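Local atomic coordinates of TonB-dependent siderophore receptor (PDB entry 5NEC), a protein that probably takes up ferric siderophores, and drugs conjugated to siderophores, across the outer membrane of Pseudomonas aeruginosa with energy supplied through TonB. Residues Arg374-Val379 with Ile419-Pro425; Asn89-Asp93 with Asp310-Thr314; Tyr269-Arg274 with Val328-Gln332; Ser457-Thr461 with Leu473-Ser477; Val379-Thr383 with Tyr401-Ser405. All coordinates share one frame; numbering follows the deposited sequence.

Interaction 1: Arg374-Val379 with Ile419-Pro425; sequences RDGYIV and ITRKYAP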
# COMPACT_ATOMS: atom_id res chain seq x y z
N ARG A 374 -4.09 -4.64 22.06
CA ARG A 374 -5.17 -5.27 21.27
C ARG A 374 -6.32 -5.72 22.18
O ARG A 374 -6.13 -6.53 23.06
CB ARG A 374 -4.65 -6.43 20.41
CG ARG A 374 -5.69 -6.92 19.38
CD ARG A 374 -5.29 -8.07 18.46
NE ARG A 374 -4.79 -9.26 19.17
CZ ARG A 374 -5.53 -10.24 19.71
NH1 ARG A 374 -6.86 -10.22 19.67
NH2 ARG A 374 -4.91 -11.26 20.32
N ASP A 375 -7.51 -5.17 21.97
CA ASP A 375 -8.72 -5.58 22.70
C ASP A 375 -9.82 -5.91 21.67
O ASP A 375 -9.52 -6.13 20.52
CB ASP A 375 -9.14 -4.46 23.68
CG ASP A 375 -10.04 -4.98 24.83
OD1 ASP A 375 -9.68 -5.98 25.49
OD2 ASP A 375 -11.13 -4.39 25.09
N GLY A 376 -11.08 -5.98 22.08
CA GLY A 376 -12.18 -6.22 21.18
C GLY A 376 -13.52 -6.05 21.87
O GLY A 376 -13.58 -5.47 22.94
N TYR A 377 -14.57 -6.57 21.25
CA TYR A 377 -15.93 -6.53 21.77
C TYR A 377 -16.45 -7.96 21.95
O TYR A 377 -15.95 -8.88 21.33
CB TYR A 377 -16.87 -5.81 20.80
CG TYR A 377 -16.60 -4.34 20.61
CD1 TYR A 377 -17.13 -3.39 21.50
CD2 TYR A 377 -15.84 -3.89 19.54
CE1 TYR A 377 -16.90 -2.03 21.33
CE2 TYR A 377 -15.60 -2.53 19.37
CZ TYR A 377 -16.12 -1.61 20.27
OH TYR A 377 -15.89 -0.27 20.06
N ILE A 378 -17.42 -8.13 22.84
CA ILE A 378 -18.17 -9.36 23.01
C ILE A 378 -19.56 -9.04 22.49
O ILE A 378 -20.18 -8.11 22.97
CB ILE A 378 -18.28 -9.74 24.51
CG1 ILE A 378 -16.90 -10.03 25.11
CG2 ILE A 378 -19.22 -10.92 24.74
CD1 ILE A 378 -16.87 -9.70 26.59
N VAL A 379 -20.03 -9.82 21.53
CA VAL A 379 -21.26 -9.49 20.80
C VAL A 379 -22.17 -10.73 20.71
O VAL A 379 -21.71 -11.80 20.36
CB VAL A 379 -20.97 -9.02 19.37
CG1 VAL A 379 -22.24 -8.52 18.68
CG2 VAL A 379 -19.89 -7.94 19.35
N ILE A 419 -23.51 -5.47 22.96
CA ILE A 419 -22.13 -5.18 22.58
C ILE A 419 -21.44 -4.67 23.85
O ILE A 419 -21.81 -3.63 24.36
CB ILE A 419 -22.06 -4.07 21.51
CG1 ILE A 419 -22.81 -4.48 20.24
CG2 ILE A 419 -20.61 -3.74 21.13
CD1 ILE A 419 -22.89 -3.39 19.18
N THR A 420 -20.46 -5.40 24.36
CA THR A 420 -19.61 -4.86 25.42
C THR A 420 -18.15 -5.04 25.04
O THR A 420 -17.79 -6.03 24.41
CB THR A 420 -19.91 -5.52 26.80
OG1 THR A 420 -19.76 -6.94 26.70
CG2 THR A 420 -21.35 -5.21 27.25
N ARG A 421 -17.30 -4.08 25.40
CA ARG A 421 -15.85 -4.22 25.30
C ARG A 421 -15.36 -5.36 26.21
O ARG A 421 -15.89 -5.54 27.30
CB ARG A 421 -15.16 -2.92 25.71
CG ARG A 421 -15.14 -1.83 24.66
CD ARG A 421 -14.14 -2.15 23.55
NE ARG A 421 -12.75 -2.22 24.03
CZ ARG A 421 -11.98 -1.17 24.31
NH1 ARG A 421 -12.44 0.06 24.16
NH2 ARG A 421 -10.71 -1.34 24.73
N LYS A 422 -14.37 -6.13 25.76
CA LYS A 422 -13.71 -7.15 26.59
C LYS A 422 -12.96 -6.53 27.75
O LYS A 422 -12.96 -7.07 28.84
CB LYS A 422 -12.68 -7.97 25.78
CG LYS A 422 -13.27 -8.95 24.81
CD LYS A 422 -12.21 -9.75 24.07
CE LYS A 422 -12.87 -10.59 22.98
NZ LYS A 422 -11.92 -11.02 21.90
N TYR A 423 -12.29 -5.41 27.49
CA TYR A 423 -11.41 -4.76 28.45
C TYR A 423 -10.40 -5.74 29.06
O TYR A 423 -10.10 -5.67 30.23
CB TYR A 423 -12.24 -4.04 29.50
CG TYR A 423 -12.88 -2.75 29.02
CD1 TYR A 423 -12.12 -1.76 28.36
CD2 TYR A 423 -14.25 -2.49 29.25
CE1 TYR A 423 -12.70 -0.58 27.93
CE2 TYR A 423 -14.83 -1.30 28.83
CZ TYR A 423 -14.05 -0.35 28.18
OH TYR A 423 -14.58 0.83 27.76
N ALA A 424 -9.88 -6.64 28.22
CA ALA A 424 -8.95 -7.67 28.63
C ALA A 424 -7.92 -7.82 27.52
O ALA A 424 -7.87 -8.83 26.84
CB ALA A 424 -9.70 -8.98 28.88
N PRO A 425 -7.07 -6.79 27.35
CA PRO A 425 -6.25 -6.70 26.16
C PRO A 425 -4.98 -7.54 26.14
O PRO A 425 -4.51 -7.96 27.19
CB PRO A 425 -5.85 -5.22 26.16
CG PRO A 425 -5.78 -4.87 27.58
CD PRO A 425 -6.82 -5.68 28.28
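The carboxylate of D375 is the polar centre of this contact, taking four N-H groups from 419-425. OD2 accepts three of them. It offers its syn lone pair to the backbone N of Y423, while R421 comes side-on: NE, 2.9 Å from D375 OD2, takes the anti lone pair and NH2 reaches the same oxygen from above the carboxylate plane. Carboxylate and guanidinium planes stand 63° apart, so this salt bridge is not the flat two-oxygen kind. OD1 receives the backbone N of A424 at 2.8 Å. Bends at chi2 and chi3 fold the arginine chain back to D375, although its CB bond leads away. Such a gathering of donors would be expected to favour the ionised carboxylate.

Backbone bonds continue the pairing: I378 N to T420 O at 2.6 Å, T420 N to I378 O, and K422 N to G376 O at 3.0 Å.

The remaining contacts are apolar. R421 CD sits over the face of the Y377 ring, 3.9 Å from its centroid, in a CH-pi contact, and I419 CG2 lies 3.5 Å from Y377 CD1. I378 CG1 rests against K422 CG. The hydroxyl of Y377 is hydrogen-bonded to D310.

Together these features describe an antiparallel strand pair, 377-379 with 419-421, followed by a turn whose backbone N-H groups are held by an aspartate, in the beta barrel of a TonB-dependent receptor.

Interaction 2: Asn89-Asp93 with Asp310-Thr314; sequences NPTGD and DYLWT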
# COMPACT_ATOMS: atom_id res chain seq x y z
N ASN A 89 -9.74 -7.84 8.85
CA ASN A 89 -9.86 -6.40 8.55
C ASN A 89 -11.05 -6.03 7.60
O ASN A 89 -11.19 -6.62 6.53
CB ASN A 89 -8.54 -5.91 7.92
CG ASN A 89 -8.14 -4.53 8.39
OD1 ASN A 89 -7.67 -4.36 9.52
ND2 ASN A 89 -8.28 -3.54 7.53
N PRO A 90 -11.88 -5.03 7.96
CA PRO A 90 -13.02 -4.68 7.08
C PRO A 90 -12.64 -4.09 5.70
O PRO A 90 -13.50 -3.98 4.83
CB PRO A 90 -13.81 -3.65 7.91
CG PRO A 90 -12.85 -3.11 8.92
CD PRO A 90 -11.80 -4.17 9.15
N THR A 91 -11.38 -3.66 5.55
CA THR A 91 -10.76 -3.36 4.24
C THR A 91 -9.29 -3.77 4.35
O THR A 91 -8.53 -3.13 5.08
CB THR A 91 -10.81 -1.84 3.87
OG1 THR A 91 -10.28 -1.06 4.95
CG2 THR A 91 -12.23 -1.35 3.57
N GLY A 92 -8.88 -4.84 3.66
CA GLY A 92 -7.52 -5.39 3.79
C GLY A 92 -6.41 -4.48 3.25
O GLY A 92 -6.30 -4.30 2.04
N ASP A 93 -5.60 -3.91 4.16
CA ASP A 93 -4.57 -2.88 3.83
C ASP A 93 -3.16 -3.44 3.84
O ASP A 93 -2.18 -2.70 3.99
CB ASP A 93 -4.64 -1.69 4.80
CG ASP A 93 -6.04 -1.14 4.96
OD1 ASP A 93 -6.66 -0.71 3.94
OD2 ASP A 93 -6.54 -1.07 6.11
N ASP A 310 -10.95 1.31 15.92
CA ASP A 310 -12.14 0.82 16.58
C ASP A 310 -13.11 0.35 15.46
O ASP A 310 -13.82 1.17 14.83
CB ASP A 310 -12.70 1.94 17.46
CG ASP A 310 -13.84 1.50 18.35
OD1 ASP A 310 -14.13 0.29 18.50
OD2 ASP A 310 -14.50 2.40 18.89
N TYR A 311 -13.06 -0.97 15.19
CA TYR A 311 -13.73 -1.61 14.05
C TYR A 311 -14.70 -2.68 14.54
O TYR A 311 -14.35 -3.47 15.41
CB TYR A 311 -12.72 -2.32 13.13
CG TYR A 311 -11.69 -1.46 12.41
CD1 TYR A 311 -11.70 -0.07 12.48
CD2 TYR A 311 -10.70 -2.06 11.62
CE1 TYR A 311 -10.76 0.70 11.81
CE2 TYR A 311 -9.75 -1.29 10.93
CZ TYR A 311 -9.79 0.08 11.03
OH TYR A 311 -8.88 0.87 10.38
N LEU A 312 -15.89 -2.72 13.94
CA LEU A 312 -16.86 -3.81 14.10
C LEU A 312 -17.62 -4.00 12.79
O LEU A 312 -18.33 -3.10 12.33
CB LEU A 312 -17.86 -3.48 15.20
CG LEU A 312 -19.12 -4.35 15.38
CD1 LEU A 312 -18.71 -5.75 15.66
CD2 LEU A 312 -20.00 -3.87 16.51
N TRP A 313 -17.49 -5.18 12.19
CA TRP A 313 -18.05 -5.41 10.87
C TRP A 313 -18.64 -6.82 10.74
O TRP A 313 -18.46 -7.67 11.61
CB TRP A 313 -17.00 -5.12 9.79
CG TRP A 313 -15.95 -6.16 9.62
CD1 TRP A 313 -15.90 -7.10 8.66
CD2 TRP A 313 -14.77 -6.34 10.42
NE1 TRP A 313 -14.79 -7.89 8.81
CE2 TRP A 313 -14.06 -7.44 9.88
CE3 TRP A 313 -14.24 -5.67 11.53
CZ2 TRP A 313 -12.84 -7.90 10.42
CZ3 TRP A 313 -13.03 -6.14 12.07
CH2 TRP A 313 -12.35 -7.24 11.52
N THR A 314 -19.34 -7.04 9.62
CA THR A 314 -20.05 -8.30 9.36
C THR A 314 -19.34 -9.12 8.28
O THR A 314 -18.86 -8.58 7.30
CB THR A 314 -21.49 -8.00 8.92
OG1 THR A 314 -22.16 -7.25 9.94
CG2 THR A 314 -22.27 -9.29 8.62
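The first torsions of W313 and Y311 turn two neighbouring aromatic rings of one strand toward P90. In W313, CG stands between the backbone N and the carbonyl carbon (chi1 76°), which lays the indole broadside to the 89-93 loop. Y311 has CG beside its own N, and its ring comes in at the flank of the proline.

The pyrrolidine ring thus lies in an angle formed by two aromatics. P90 CD is 3.6 Å from the centroid of the six-membered ring of W313 and only 8° off the ring normal, a well-centred CH-pi contact. P90 CB reaches the five-membered part, 3.7 Å from W313 CG. The loop backbone follows the same face, with P90 N over the centre of the indole and N89 C nearer its rim. N89 N makes a separate, oblique approach, 3.5 Å from W313 CZ2. Against Y311 the contact is oblique, with P90 CD 3.4 Å from Y311 CD2. N89 OD1 lies in the plane of the tyrosine ring at its edge, 4.0 Å from Y311 CE2, the amide and ring planes being 73° apart.

No hydrogen bond joins the two segments. P240 and Q277 also pack on P90, while R335 and N333 flank the two aromatic side chains along the neighbouring strand 327-354.

Here a loop of the plug domain rests on the inner side of the barrel strand 296-316. The chemistry is that of a buried junction of proline with aromatic faces, relying on shape, dispersion and weakly polarised C-H groups rather than on directional polar bonds.

Interaction 3: Tyr269-Arg274 with Val328-Gln332; sequences YGLTGR and VWRRQ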
# COMPACT_ATOMS: atom_id res chain seq x y z
N TYR A 269 -24.33 -7.51 3.32
CA TYR A 269 -24.82 -8.38 4.39
C TYR A 269 -24.64 -7.80 5.81
O TYR A 269 -25.08 -8.41 6.78
CB TYR A 269 -24.17 -9.78 4.28
CG TYR A 269 -24.54 -10.39 2.95
CD1 TYR A 269 -25.81 -10.96 2.75
CD2 TYR A 269 -23.69 -10.30 1.86
CE1 TYR A 269 -26.18 -11.48 1.52
CE2 TYR A 269 -24.06 -10.82 0.62
CZ TYR A 269 -25.31 -11.41 0.47
OH TYR A 269 -25.67 -11.91 -0.73
N GLY A 270 -24.04 -6.62 5.91
CA GLY A 270 -23.85 -5.96 7.19
C GLY A 270 -25.06 -5.15 7.63
O GLY A 270 -26.13 -5.22 7.03
N LEU A 271 -24.86 -4.37 8.69
CA LEU A 271 -25.91 -3.71 9.43
C LEU A 271 -25.55 -2.26 9.67
O LEU A 271 -24.61 -1.96 10.41
CB LEU A 271 -26.07 -4.38 10.77
CG LEU A 271 -26.68 -5.78 10.74
CD1 LEU A 271 -26.42 -6.51 12.06
CD2 LEU A 271 -28.16 -5.70 10.42
N THR A 272 -26.31 -1.35 9.06
CA THR A 272 -26.11 0.09 9.25
C THR A 272 -26.30 0.54 10.69
O THR A 272 -25.66 1.48 11.11
CB THR A 272 -27.02 0.92 8.33
OG1 THR A 272 -28.37 0.48 8.45
CG2 THR A 272 -26.57 0.77 6.91
N GLY A 273 -27.16 -0.15 11.44
CA GLY A 273 -27.35 0.14 12.87
C GLY A 273 -26.24 -0.34 13.79
O GLY A 273 -26.22 0.05 14.95
N ARG A 274 -25.36 -1.23 13.32
CA ARG A 274 -24.36 -1.86 14.18
C ARG A 274 -22.93 -1.59 13.77
O ARG A 274 -22.08 -1.34 14.62
CB ARG A 274 -24.59 -3.37 14.23
CG ARG A 274 -23.51 -4.13 14.99
CD ARG A 274 -23.75 -5.62 15.07
NE ARG A 274 -23.34 -6.32 13.87
CZ ARG A 274 -23.47 -7.64 13.69
NH1 ARG A 274 -24.01 -8.41 14.64
NH2 ARG A 274 -23.07 -8.20 12.55
N VAL A 328 -28.05 -16.32 5.22
CA VAL A 328 -26.70 -15.88 5.62
C VAL A 328 -26.68 -15.53 7.11
O VAL A 328 -27.43 -14.66 7.54
CB VAL A 328 -26.28 -14.62 4.82
CG1 VAL A 328 -24.97 -14.06 5.34
CG2 VAL A 328 -26.19 -14.93 3.32
N TRP A 329 -25.79 -16.17 7.86
CA TRP A 329 -25.50 -15.76 9.23
C TRP A 329 -24.60 -14.50 9.23
O TRP A 329 -23.54 -14.50 8.61
CB TRP A 329 -24.83 -16.89 9.99
CG TRP A 329 -24.33 -16.54 11.33
CD1 TRP A 329 -24.99 -15.88 12.30
CD2 TRP A 329 -23.04 -16.86 11.87
NE1 TRP A 329 -24.20 -15.77 13.44
CE2 TRP A 329 -22.99 -16.36 13.19
CE3 TRP A 329 -21.92 -17.53 11.35
CZ2 TRP A 329 -21.87 -16.49 14.00
CZ3 TRP A 329 -20.80 -17.68 12.18
CH2 TRP A 329 -20.79 -17.16 13.49
N ARG A 330 -25.05 -13.44 9.89
CA ARG A 330 -24.27 -12.20 10.04
C ARG A 330 -23.26 -12.35 11.17
O ARG A 330 -23.47 -11.90 12.28
CB ARG A 330 -25.15 -11.00 10.29
CG ARG A 330 -25.92 -10.59 9.05
CD ARG A 330 -26.95 -9.55 9.43
NE ARG A 330 -27.58 -8.90 8.29
CZ ARG A 330 -28.85 -8.48 8.26
NH1 ARG A 330 -29.67 -8.69 9.29
NH2 ARG A 330 -29.33 -7.89 7.17
N ARG A 331 -22.17 -13.02 10.86
CA ARG A 331 -21.09 -13.15 11.81
C ARG A 331 -20.42 -11.78 11.96
O ARG A 331 -20.25 -10.98 11.01
CB ARG A 331 -20.09 -14.23 11.41
CG ARG A 331 -18.63 -13.86 11.33
CD ARG A 331 -17.87 -13.74 12.62
NE ARG A 331 -16.54 -14.31 12.34
CZ ARG A 331 -15.42 -14.13 13.01
NH1 ARG A 331 -15.36 -13.39 14.12
NH2 ARG A 331 -14.33 -14.72 12.57
N GLN A 332 -20.02 -11.55 13.18
CA GLN A 332 -19.55 -10.29 13.65
C GLN A 332 -18.06 -10.46 13.84
O GLN A 332 -17.61 -11.42 14.45
CB GLN A 332 -20.30 -10.03 14.95
CG GLN A 332 -19.70 -9.05 15.88
CD GLN A 332 -18.50 -9.56 16.63
OE1 GLN A 332 -17.45 -8.94 16.53
NE2 GLN A 332 -18.62 -10.66 17.35
O HOH W 1 -27.59 -6.64 5.31
O HOH W 2 -25.34 -10.63 13.66
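R330 is fastened to the 269-274 loop by one direct hydrogen bond and one bridging water. Its NE donates a hydrogen bond to Y269 O at 3.0 Å, with the acceptor in the guanidinium plane but the donor 37° out of the carbonyl plane. Water 1 accepts from R330 NH2 and donates to G270 O at 2.7 Å, spanning a gap too wide for a direct bond. An extended chain from CG to NE carries the group this far, and D413 supplies a salt bridge at NH1.

A second water works in the same way for R274. It accepts from R274 NH1 at 2.8 Å and donates to R330 O, which lies at the edge of that guanidinium, in its plane. R274 NH2 is hydrogen-bonded to T314.

Apolar groups lie over the faces of both guanidinium groups. The two methyls of L271 serve different arginines: CD2 sits above the R330 guanidinium, 3.5 Å from R330 NH1, and CD1 lies over the centre of the R274 guanidinium. Q332 CB also packs over a face of R274. Farther along, V328 CG2 meets the Y269 ring obliquely at 3.9 Å from CE1.

R330 is the centre of an inverse gamma turn within its strand. The arrangement is that of a long loop folded against a barrel wall, with buried arginines of loop and strand met by carbonyls, ordered water, the carboxylate of D413 and the hydroxyl of T314, in the TonB-dependent receptor barrel.

Interaction 4: Ser457-Thr461 with Leu473-Ser477; sequences SFETT and LSDKS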
# COMPACT_ATOMS: atom_id res chain seq x y z
N SER A 457 18.21 -6.29 15.93
CA SER A 457 18.06 -6.93 17.23
C SER A 457 16.69 -6.53 17.79
O SER A 457 16.33 -5.36 17.76
CB SER A 457 19.21 -6.49 18.13
OG SER A 457 19.07 -7.00 19.42
N PHE A 458 15.95 -7.52 18.28
CA PHE A 458 14.52 -7.36 18.64
C PHE A 458 14.26 -7.90 20.07
O PHE A 458 14.75 -8.96 20.41
CB PHE A 458 13.70 -8.12 17.58
CG PHE A 458 12.23 -7.84 17.60
CD1 PHE A 458 11.75 -6.52 17.54
CD2 PHE A 458 11.30 -8.89 17.61
CE1 PHE A 458 10.37 -6.25 17.53
CE2 PHE A 458 9.93 -8.63 17.59
CZ PHE A 458 9.46 -7.31 17.55
N GLU A 459 13.55 -7.14 20.91
CA GLU A 459 13.10 -7.61 22.25
C GLU A 459 11.63 -7.29 22.40
O GLU A 459 11.27 -6.14 22.20
CB GLU A 459 13.80 -6.87 23.39
CG GLU A 459 15.29 -7.03 23.46
CD GLU A 459 15.88 -6.49 24.78
OE1 GLU A 459 15.30 -6.76 25.86
OE2 GLU A 459 16.92 -5.80 24.74
N THR A 460 10.79 -8.27 22.75
CA THR A 460 9.36 -8.02 23.05
C THR A 460 8.92 -8.63 24.37
O THR A 460 9.42 -9.64 24.79
CB THR A 460 8.38 -8.55 21.96
OG1 THR A 460 8.54 -9.96 21.81
CG2 THR A 460 8.61 -7.87 20.63
N THR A 461 7.94 -7.97 24.99
CA THR A 461 7.24 -8.49 26.15
C THR A 461 5.77 -8.35 25.89
O THR A 461 5.32 -7.27 25.55
CB THR A 461 7.64 -7.70 27.41
OG1 THR A 461 9.02 -7.94 27.67
CG2 THR A 461 6.84 -8.12 28.62
N LEU A 473 5.14 -12.93 28.79
CA LEU A 473 6.05 -13.72 27.94
C LEU A 473 6.98 -12.82 27.17
O LEU A 473 6.54 -11.90 26.50
CB LEU A 473 5.22 -14.61 27.00
CG LEU A 473 4.39 -15.70 27.72
CD1 LEU A 473 3.41 -16.38 26.76
CD2 LEU A 473 5.26 -16.75 28.45
N SER A 474 8.28 -13.07 27.28
CA SER A 474 9.31 -12.31 26.58
C SER A 474 9.96 -13.11 25.46
O SER A 474 9.95 -14.33 25.46
CB SER A 474 10.40 -11.87 27.55
OG SER A 474 9.93 -10.78 28.31
N ASP A 475 10.53 -12.39 24.51
CA ASP A 475 11.20 -12.98 23.38
C ASP A 475 12.33 -12.07 22.90
O ASP A 475 12.20 -10.86 22.95
CB ASP A 475 10.19 -13.25 22.27
CG ASP A 475 10.68 -14.24 21.25
OD1 ASP A 475 11.43 -15.18 21.61
OD2 ASP A 475 10.32 -14.08 20.06
N LYS A 476 13.43 -12.69 22.48
CA LYS A 476 14.62 -12.00 21.94
C LYS A 476 15.00 -12.67 20.64
O LYS A 476 14.98 -13.89 20.56
CB LYS A 476 15.81 -12.09 22.90
CG LYS A 476 15.72 -11.12 24.06
CD LYS A 476 16.98 -11.05 24.89
CE LYS A 476 16.73 -10.22 26.15
NZ LYS A 476 17.89 -10.21 27.11
N SER A 477 15.38 -11.89 19.64
CA SER A 477 15.82 -12.43 18.37
C SER A 477 16.65 -11.42 17.59
O SER A 477 16.76 -10.24 17.97
CB SER A 477 14.62 -12.91 17.56
OG SER A 477 13.61 -11.93 17.52
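F458 and S477, like T460 and D475, face each other as hydrogen-bonded pairs of an antiparallel beta hairpin, two consecutive strands of the receptor's barrel. The closely knit part is the backbone. The short strand axes approach to 4.7 Å at 174°, and four N-H...O=C bonds tie them. F458 N to S477 O is 2.9 Å, and T460 N to D475 O is 3.0 Å, with the donor in the carbonyl plane; each is matched by a return bond. Between these pairs the CA-H groups take over: E459 CA stands 3.4 Å from D475 O.

Beyond the backbone the contact is loose, and much of it lies on the surface. On the face with E459 and K476, the two side chains run side by side in the same direction, extended beyond CG, yet E459 OE1 and K476 NZ remain 4.5 Å apart, farther than a salt bridge. Their contact is rather of E459 OE1 with K476 CE, at 3.8 Å. On the other face F458 has CG anti to its backbone N (chi1 -167°), which leads the ring away from 473-477 and leaves S477 OG at its edge, in plane. D475 CB lies alongside T460 OG1.

Strand 447-464 is bonded on its far side to T431 and K433 of strand 426-444. One polar side-chain link spans the hairpin: T461 OG1 and S474 OG share a hydrogen bond of 3.1 Å.

Interaction 5: Val379-Thr383 with Tyr401-Ser405; sequences VDTNT and YNCTS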
# COMPACT_ATOMS: atom_id res chain seq x y z
N VAL A 379 -20.03 -9.82 21.53
CA VAL A 379 -21.26 -9.49 20.80
C VAL A 379 -22.17 -10.73 20.71
O VAL A 379 -21.71 -11.80 20.36
CB VAL A 379 -20.97 -9.02 19.37
CG1 VAL A 379 -22.24 -8.52 18.68
CG2 VAL A 379 -19.89 -7.94 19.35
N ASP A 380 -23.44 -10.57 21.03
CA ASP A 380 -24.40 -11.65 20.87
C ASP A 380 -24.89 -11.72 19.42
O ASP A 380 -25.65 -10.85 18.97
CB ASP A 380 -25.59 -11.44 21.81
CG ASP A 380 -26.53 -12.64 21.87
OD1 ASP A 380 -26.23 -13.72 21.28
OD2 ASP A 380 -27.58 -12.47 22.54
N THR A 381 -24.46 -12.75 18.69
CA THR A 381 -24.98 -13.06 17.36
C THR A 381 -25.76 -14.41 17.27
O THR A 381 -25.88 -14.98 16.18
CB THR A 381 -23.85 -13.05 16.34
OG1 THR A 381 -22.87 -14.00 16.74
CG2 THR A 381 -23.23 -11.64 16.21
N ASN A 382 -26.29 -14.88 18.38
CA ASN A 382 -26.95 -16.18 18.45
C ASN A 382 -28.20 -16.18 17.56
O ASN A 382 -29.09 -15.36 17.75
CB ASN A 382 -27.35 -16.46 19.90
CG ASN A 382 -27.88 -17.87 20.12
OD1 ASN A 382 -28.26 -18.59 19.21
ND2 ASN A 382 -27.87 -18.27 21.37
N THR A 383 -28.26 -17.12 16.60
CA THR A 383 -29.39 -17.20 15.66
C THR A 383 -30.63 -17.87 16.24
O THR A 383 -31.71 -17.73 15.68
CB THR A 383 -29.03 -17.97 14.39
OG1 THR A 383 -28.75 -19.34 14.71
CG2 THR A 383 -27.85 -17.33 13.67
N TYR A 401 -32.41 -10.85 13.94
CA TYR A 401 -31.75 -10.25 12.78
C TYR A 401 -30.31 -10.69 12.57
O TYR A 401 -29.57 -10.05 11.81
CB TYR A 401 -31.89 -8.72 12.78
CG TYR A 401 -33.32 -8.25 12.89
CD1 TYR A 401 -34.17 -8.28 11.78
CD2 TYR A 401 -33.83 -7.77 14.11
CE1 TYR A 401 -35.49 -7.86 11.88
CE2 TYR A 401 -35.15 -7.34 14.21
CZ TYR A 401 -35.97 -7.39 13.10
OH TYR A 401 -37.26 -6.97 13.20
N ASN A 402 -29.92 -11.80 13.20
CA ASN A 402 -28.62 -12.42 12.96
C ASN A 402 -28.58 -13.29 11.71
O ASN A 402 -27.50 -13.72 11.30
CB ASN A 402 -28.18 -13.23 14.18
CG ASN A 402 -27.96 -12.36 15.38
OD1 ASN A 402 -27.09 -11.51 15.36
ND2 ASN A 402 -28.75 -12.54 16.43
N CYS A 403 -29.75 -13.58 11.12
CA CYS A 403 -29.85 -14.23 9.83
C CYS A 403 -30.48 -13.26 8.87
O CYS A 403 -31.41 -12.56 9.25
CB CYS A 403 -30.75 -15.47 9.88
SG CYS A 403 -30.09 -16.74 10.95
N THR A 404 -29.99 -13.25 7.64
CA THR A 404 -30.60 -12.49 6.57
C THR A 404 -30.70 -13.33 5.30
O THR A 404 -30.29 -14.49 5.28
CB THR A 404 -29.82 -11.17 6.30
OG1 THR A 404 -30.58 -10.33 5.43
CG2 THR A 404 -28.44 -11.42 5.68
N SER A 405 -31.25 -12.73 4.25
CA SER A 405 -31.43 -13.38 2.95
C SER A 405 -30.18 -13.31 2.10
O SER A 405 -29.52 -12.26 2.05
CB SER A 405 -32.59 -12.68 2.22
OG SER A 405 -32.57 -12.92 0.83
O HOH W 3 -28.51 -10.59 18.67
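T383 and N402 have the nearest CA atoms, 5.5 Å apart, and no strand ladder joins the two segments. The 379-383 segment leaves its strand through an Asx turn, D380 OD1 accepting from N382 N at 3.1 Å, whereas 401-405 becomes strand only from C403.

The side chain of N402 does most of the joining. With CG beside its backbone N (chi1 -65°), the amide is brought against the backbone of the turn: OD1 is 3.3 Å from T381 CA, and ND2 approaches N382 O to 3.1 Å. ND2 donates a hydrogen bond to water 3, which in turn donates to D380 O at 2.9 Å. Outside the two segments, W415 donates to OD1 and S399 O accepts from ND2, so both ends of this buried amide are engaged. The apolar part is small: T383 CG2 touches C403 SG at 3.6 Å, a sulfur held in a disulfide with C390.

The contact draws together the start and end of a loop that carries the disulfide and leads from strand 357-379 to strand 403-405. Strand 327-354 lies beside it, pairing through V328 and R330 with T404 and N402, and its W329 packs on T383.

All five contacts involve the barrel, and interaction 2 alone brings in the plug. Interactions 1, 2, 3 and 5 cluster on one side of the chain's centre, with interactions 3 and 5 closest, 7 Å between centres. Interaction 4 stands apart, its centre 26 Å from interaction 1 and 41 Å from interaction 5. Along the chain, interactions 2 and 3 cross and interaction 5 is nested inside the loop closed by interaction 1; interaction 4 follows. Strand 327-354 lies between 296-316 and 357-379 and runs through the cluster; loop residues add further links. In this four-contact cluster plug, barrel wall and loops meet in one region, while interaction 4 belongs to a separate hairpin.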